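Local coordinates for protein myosin-I heavy chain (Dictyostelium discoideum, PDB 5EJR) that is an actin-based motor involved in the early steps of phagocytosis and adhesion, here represented by its C-terminal MyTH4-FERM tail domain, at residues Ser417-Gln429 against Trp437-Asp449. Residues are numbered along the deposited sequence; the frame is centred on the assembly and turned at random.
Sequences SPLFGCTLFNIQQ and WLAINKKGVSIFD. With EDO (1,2-ethanediol), chain F; EDO (1,2-ethanediol), chain H; EDO (1,2-ethanediol), chain B.
Leu419 turns CG anti to its carbonyl carbon (chi1 -70°), and its extended chi2 (175°) carries CD1 outward to the indole of Trp437, 3.7 Å from CZ3. The other branch, CD2, lies over the centre of the Phe448 ring, 3.5 Å from the ring centroid and 3° off the normal, a textbook CH-pi contact. Leu424, on the strand itself, meets the same indole: CD1 sits over one face of the six-membered ring, offset toward the rim, while CD2 packs on Ala439 CB at 3.7 Å. Asn426 lies alongside Trp437, its ND2 at the ring edge without a hydrogen bond, since ND2 and NE1 are both donors.

Beneath these side chains, strands 423-428 and 437-440 run antiparallel. Thr423 and Ile440 form one hydrogen-bonded pair, with Thr423 N to Ile440 O at 2.8 Å, and Phe425 and Leu438 form the next. On the other face of the sheet, Phe425 CE2 reaches Ile440 CD1 at 4.0 Å, and helix 494-505 covers both residues. Ile427 reaches past this strand to the next, its CD1 3.8 Å from Ile447 CD1.

At the turn, Asn441 OD1 accepts from Gly444 N, an Asx motif, while ND2 reaches Phe420 O through a water. Strands 423-428, 435-440 and 444-448 are successive in the antiparallel sheet of the PH/PTB-like FERM lobe. Backbone bonds fix the register; Leu419 and Leu424 each lay one methyl on an aromatic face and pack the other as plain apolar contact. Leu419, with water bridges from Phe420 O and from Gly421 O to Lys442 N, joins the 417-422 turns to 437-449, probably mixing dispersion with solvent-mediated polar bonding.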
loop_
_atom_site.group_PDB
_atom_site.type_symbol
_atom_site.label_atom_id
_atom_site.label_comp_id
_atom_site.label_asym_id
_atom_site.label_seq_id
_atom_site.Cartn_x
_atom_site.Cartn_y
_atom_site.Cartn_z
ATOM N N SER A 417 -5.646 -9.654 -29.407
ATOM C CA SER A 417 -5.059 -10.045 -28.128
ATOM C C SER A 417 -6.068 -10.509 -27.080
ATOM O O SER A 417 -6.799 -9.687 -26.514
ATOM C CB SER A 417 -4.195 -8.915 -27.583
ATOM O OG SER A 417 -3.476 -8.314 -28.645
ATOM N N PRO A 418 -6.092 -11.822 -26.749
ATOM C CA PRO A 418 -7.043 -12.292 -25.713
ATOM C C PRO A 418 -6.784 -11.729 -24.315
ATOM O O PRO A 418 -7.683 -11.725 -23.497
ATOM C CB PRO A 418 -6.916 -13.820 -25.746
ATOM C CG PRO A 418 -6.058 -14.148 -26.920
ATOM C CD PRO A 418 -5.291 -12.930 -27.308
ATOM N N LEU A 419 -5.591 -11.211 -24.057
ATOM C CA LEU A 419 -5.273 -10.618 -22.760
ATOM C C LEU A 419 -5.717 -9.139 -22.682
ATOM O O LEU A 419 -5.611 -8.544 -21.612
ATOM C CB LEU A 419 -3.764 -10.718 -22.475
ATOM C CG LEU A 419 -3.166 -12.113 -22.182
ATOM C CD1 LEU A 419 -1.676 -12.022 -22.063
ATOM C CD2 LEU A 419 -3.730 -12.720 -20.901
ATOM N N PHE A 420 -6.186 -8.542 -23.803
ATOM C CA PHE A 420 -6.602 -7.144 -23.785
ATOM C C PHE A 420 -7.781 -6.964 -22.816
ATOM O O PHE A 420 -8.756 -7.701 -22.894
ATOM C CB PHE A 420 -6.986 -6.651 -25.199
ATOM C CG PHE A 420 -7.401 -5.195 -25.196
ATOM C CD1 PHE A 420 -6.450 -4.188 -25.264
ATOM C CD2 PHE A 420 -8.734 -4.837 -25.016
ATOM C CE1 PHE A 420 -6.829 -2.844 -25.198
ATOM C CE2 PHE A 420 -9.114 -3.502 -24.906
ATOM C CZ PHE A 420 -8.160 -2.506 -25.005
ATOM N N GLY A 421 -7.685 -5.987 -21.923
ATOM C CA GLY A 421 -8.771 -5.698 -20.982
ATOM C C GLY A 421 -8.800 -6.585 -19.753
ATOM O O GLY A 421 -9.694 -6.440 -18.926
ATOM N N CYS A 422 -7.797 -7.483 -19.594
ATOM C CA CYS A 422 -7.687 -8.414 -18.456
ATOM C C CYS A 422 -6.839 -7.833 -17.360
ATOM O O CYS A 422 -5.784 -7.262 -17.667
ATOM C CB CYS A 422 -7.064 -9.736 -18.916
ATOM S SG CYS A 422 -8.134 -10.761 -19.933
ATOM N N THR A 423 -7.217 -8.068 -16.083
ATOM C CA THR A 423 -6.346 -7.776 -14.941
ATOM C C THR A 423 -5.671 -9.134 -14.622
ATOM O O THR A 423 -6.361 -10.147 -14.450
ATOM C CB THR A 423 -7.076 -7.120 -13.752
ATOM O OG1 THR A 423 -7.585 -5.856 -14.158
ATOM C CG2 THR A 423 -6.152 -6.881 -12.546
ATOM N N LEU A 424 -4.331 -9.156 -14.580
ATOM C CA LEU A 424 -3.565 -10.398 -14.364
ATOM C C LEU A 424 -2.984 -10.538 -12.975
ATOM O O LEU A 424 -2.510 -9.570 -12.400
ATOM C CB LEU A 424 -2.445 -10.563 -15.426
ATOM C CG LEU A 424 -2.828 -10.374 -16.897
ATOM C CD1 LEU A 424 -1.577 -10.303 -17.781
ATOM C CD2 LEU A 424 -3.713 -11.462 -17.378
ATOM N N PHE A 425 -3.061 -11.743 -12.417
ATOM C CA PHE A 425 -2.506 -12.029 -11.093
ATOM C C PHE A 425 -1.643 -13.284 -11.214
ATOM O O PHE A 425 -2.082 -14.261 -11.810
ATOM C CB PHE A 425 -3.645 -12.303 -10.067
ATOM C CG PHE A 425 -4.574 -11.137 -9.814
ATOM C CD1 PHE A 425 -4.238 -10.146 -8.898
ATOM C CD2 PHE A 425 -5.763 -11.008 -10.526
ATOM C CE1 PHE A 425 -5.083 -9.054 -8.685
ATOM C CE2 PHE A 425 -6.616 -9.927 -10.300
ATOM C CZ PHE A 425 -6.266 -8.948 -9.393
ATOM N N ASN A 426 -0.435 -13.283 -10.652
ATOM C CA ASN A 426 0.410 -14.496 -10.663
ATOM C C ASN A 426 -0.153 -15.536 -9.715
ATOM O O ASN A 426 -0.387 -15.231 -8.551
ATOM C CB ASN A 426 1.868 -14.181 -10.279
ATOM C CG ASN A 426 2.560 -13.196 -11.188
ATOM O OD1 ASN A 426 3.226 -12.267 -10.738
ATOM N ND2 ASN A 426 2.399 -13.357 -12.484
ATOM N N ILE A 427 -0.431 -16.742 -10.223
ATOM C CA ILE A 427 -0.953 -17.839 -9.396
ATOM C C ILE A 427 -0.057 -19.065 -9.480
ATOM O O ILE A 427 0.618 -19.266 -10.494
ATOM C CB ILE A 427 -2.445 -18.209 -9.657
ATOM C CG1 ILE A 427 -2.685 -18.654 -11.119
ATOM C CG2 ILE A 427 -3.402 -17.099 -9.222
ATOM C CD1 ILE A 427 -3.076 -20.033 -11.227
ATOM N N GLN A 428 -0.111 -19.906 -8.433
ATOM C CA GLN A 428 0.613 -21.177 -8.351
ATOM C C GLN A 428 -0.405 -22.309 -8.444
ATOM O O GLN A 428 -1.445 -22.269 -7.784
ATOM C CB GLN A 428 1.440 -21.268 -7.057
ATOM C CG GLN A 428 2.553 -20.228 -6.955
ATOM C CD GLN A 428 3.877 -20.709 -7.500
ATOM O OE1 GLN A 428 4.288 -21.865 -7.314
ATOM N NE2 GLN A 428 4.615 -19.803 -8.123
ATOM N N GLN A 429 -0.117 -23.288 -9.299
ATOM C CA GLN A 429 -0.965 -24.437 -9.600
ATOM C C GLN A 429 -0.182 -25.751 -9.530
ATOM O O GLN A 429 1.023 -25.764 -9.785
ATOM C CB GLN A 429 -1.479 -24.294 -11.037
ATOM C CG GLN A 429 -2.895 -23.774 -11.168
ATOM C CD GLN A 429 -3.394 -23.988 -12.577
ATOM O OE1 GLN A 429 -2.647 -23.855 -13.564
ATOM N NE2 GLN A 429 -4.657 -24.390 -12.693
ATOM N N TRP A 437 -1.162 -17.415 -14.914
ATOM C CA TRP A 437 -1.796 -16.104 -14.761
ATOM C C TRP A 437 -3.285 -16.250 -14.584
ATOM O O TRP A 437 -3.951 -16.831 -15.444
ATOM C CB TRP A 437 -1.571 -15.216 -15.996
ATOM C CG TRP A 437 -0.194 -14.658 -16.168
ATOM C CD1 TRP A 437 0.760 -14.500 -15.207
ATOM C CD2 TRP A 437 0.358 -14.119 -17.375
ATOM N NE1 TRP A 437 1.878 -13.908 -15.742
ATOM C CE2 TRP A 437 1.658 -13.659 -17.073
ATOM C CE3 TRP A 437 -0.115 -14.000 -18.696
ATOM C CZ2 TRP A 437 2.499 -13.091 -18.044
ATOM C CZ3 TRP A 437 0.707 -13.415 -19.652
ATOM C CH2 TRP A 437 2.000 -12.977 -19.327
ATOM N N LEU A 438 -3.819 -15.690 -13.484
ATOM C CA LEU A 438 -5.261 -15.643 -13.274
ATOM C C LEU A 438 -5.669 -14.372 -14.005
ATOM O O LEU A 438 -5.118 -13.313 -13.711
ATOM C CB LEU A 438 -5.606 -15.526 -11.773
ATOM C CG LEU A 438 -7.062 -15.265 -11.430
ATOM C CD1 LEU A 438 -7.882 -16.524 -11.579
ATOM C CD2 LEU A 438 -7.194 -14.713 -10.013
ATOM N N ALA A 439 -6.553 -14.482 -14.998
ATOM C CA ALA A 439 -6.998 -13.313 -15.752
ATOM C C ALA A 439 -8.463 -13.028 -15.446
ATOM O O ALA A 439 -9.292 -13.936 -15.532
ATOM C CB ALA A 439 -6.815 -13.557 -17.247
ATOM N N ILE A 440 -8.787 -11.780 -15.069
ATOM C CA ILE A 440 -10.184 -11.397 -14.800
ATOM C C ILE A 440 -10.505 -10.249 -15.710
ATOM O O ILE A 440 -9.748 -9.275 -15.751
ATOM C CB ILE A 440 -10.454 -11.066 -13.302
ATOM C CG1 ILE A 440 -10.010 -12.267 -12.387
ATOM C CG2 ILE A 440 -11.941 -10.715 -13.068
ATOM C CD1 ILE A 440 -9.981 -11.959 -10.845
ATOM N N ASN A 441 -11.619 -10.367 -16.462
ATOM C CA ASN A 441 -12.049 -9.323 -17.378
ATOM C C ASN A 441 -13.559 -9.190 -17.342
ATOM O O ASN A 441 -14.181 -9.726 -16.415
ATOM C CB ASN A 441 -11.500 -9.553 -18.792
ATOM C CG ASN A 441 -12.116 -10.740 -19.499
ATOM O OD1 ASN A 441 -12.768 -11.596 -18.904
ATOM N ND2 ASN A 441 -12.023 -10.745 -20.803
ATOM N N LYS A 442 -14.154 -8.473 -18.323
ATOM C CA LYS A 442 -15.603 -8.240 -18.353
ATOM C C LYS A 442 -16.436 -9.541 -18.562
ATOM O O LYS A 442 -17.605 -9.584 -18.187
ATOM C CB LYS A 442 -15.958 -7.162 -19.419
ATOM C CG LYS A 442 -15.710 -7.616 -20.870
ATOM C CD LYS A 442 -16.244 -6.554 -21.882
ATOM C CE LYS A 442 -16.778 -7.157 -23.158
ATOM N NZ LYS A 442 -15.689 -7.477 -24.117
ATOM N N LYS A 443 -15.825 -10.571 -19.153
ATOM C CA LYS A 443 -16.467 -11.864 -19.475
ATOM C C LYS A 443 -16.389 -12.900 -18.338
ATOM O O LYS A 443 -17.307 -13.707 -18.165
ATOM C CB LYS A 443 -15.835 -12.460 -20.728
ATOM C CG LYS A 443 -16.030 -11.607 -21.970
ATOM C CD LYS A 443 -15.530 -12.339 -23.214
ATOM C CE LYS A 443 -15.740 -11.561 -24.495
ATOM N NZ LYS A 443 -17.180 -11.450 -24.841
ATOM N N GLY A 444 -15.287 -12.910 -17.609
ATOM C CA GLY A 444 -15.142 -13.851 -16.507
ATOM C C GLY A 444 -13.725 -14.037 -16.048
ATOM O O GLY A 444 -12.918 -13.102 -16.105
ATOM N N VAL A 445 -13.432 -15.265 -15.604
ATOM C CA VAL A 445 -12.156 -15.685 -15.038
ATOM C C VAL A 445 -11.488 -16.673 -15.976
ATOM O O VAL A 445 -12.130 -17.630 -16.421
ATOM C CB VAL A 445 -12.381 -16.314 -13.630
ATOM C CG1 VAL A 445 -11.079 -16.823 -13.039
ATOM C CG2 VAL A 445 -13.061 -15.332 -12.677
ATOM N N SER A 446 -10.203 -16.460 -16.248
ATOM C CA SER A 446 -9.415 -17.367 -17.082
ATOM C C SER A 446 -8.097 -17.699 -16.401
ATOM O O SER A 446 -7.626 -16.969 -15.526
ATOM C CB SER A 446 -9.068 -16.714 -18.423
ATOM O OG SER A 446 -10.171 -16.124 -19.089
ATOM N N ILE A 447 -7.461 -18.781 -16.869
ATOM C CA ILE A 447 -6.111 -19.152 -16.503
ATOM C C ILE A 447 -5.344 -19.142 -17.828
ATOM O O ILE A 447 -5.791 -19.765 -18.790
ATOM C CB ILE A 447 -6.013 -20.498 -15.732
ATOM C CG1 ILE A 447 -6.766 -20.436 -14.380
ATOM C CG2 ILE A 447 -4.544 -20.939 -15.538
ATOM C CD1 ILE A 447 -6.212 -19.365 -13.314
ATOM N N PHE A 448 -4.236 -18.402 -17.880
ATOM C CA PHE A 448 -3.383 -18.289 -19.050
ATOM C C PHE A 448 -1.974 -18.779 -18.738
ATOM O O PHE A 448 -1.432 -18.498 -17.659
ATOM C CB PHE A 448 -3.278 -16.823 -19.509
ATOM C CG PHE A 448 -4.410 -16.283 -20.355
ATOM C CD1 PHE A 448 -5.538 -15.726 -19.762
ATOM C CD2 PHE A 448 -4.313 -16.260 -21.743
ATOM C CE1 PHE A 448 -6.566 -15.174 -20.546
ATOM C CE2 PHE A 448 -5.341 -15.712 -22.526
ATOM C CZ PHE A 448 -6.459 -15.166 -21.922
ATOM N N ASP A 449 -1.358 -19.465 -19.725
ATOM C CA ASP A 449 0.032 -19.913 -19.653
ATOM C C ASP A 449 0.866 -18.657 -19.933
ATOM O O ASP A 449 0.693 -18.085 -21.007
ATOM C CB ASP A 449 0.298 -20.978 -20.737
ATOM C CG ASP A 449 1.657 -21.658 -20.677
ATOM O OD1 ASP A 449 2.683 -20.953 -20.801
ATOM O OD2 ASP A 449 1.692 -22.901 -20.598
HETATM C C1 EDO F . -10.214 -13.721 -22.114
HETATM O O1 EDO F . -9.280 -13.805 -23.181
HETATM C C2 EDO F . -11.562 -13.401 -22.771
HETATM O O2 EDO F . -12.560 -13.283 -21.799
HETATM C C1 EDO H . -5.366 -3.530 -22.019
HETATM O O1 EDO H . -5.106 -4.622 -21.163
HETATM C C2 EDO H . -5.112 -2.108 -21.429
HETATM O O2 EDO H . -4.080 -2.011 -20.464
HETATM C C1 EDO B . -12.324 -5.941 -24.327
HETATM O O1 EDO B . -13.402 -5.803 -25.230
HETATM C C2 EDO B . -12.433 -4.813 -23.297
HETATM O O2 EDO B . -12.558 -3.567 -24.006
HETATM O O HOH W 1 -11.394 -8.125 -21.867
HETATM O O HOH W 2 -12.514 -6.374 -19.732
#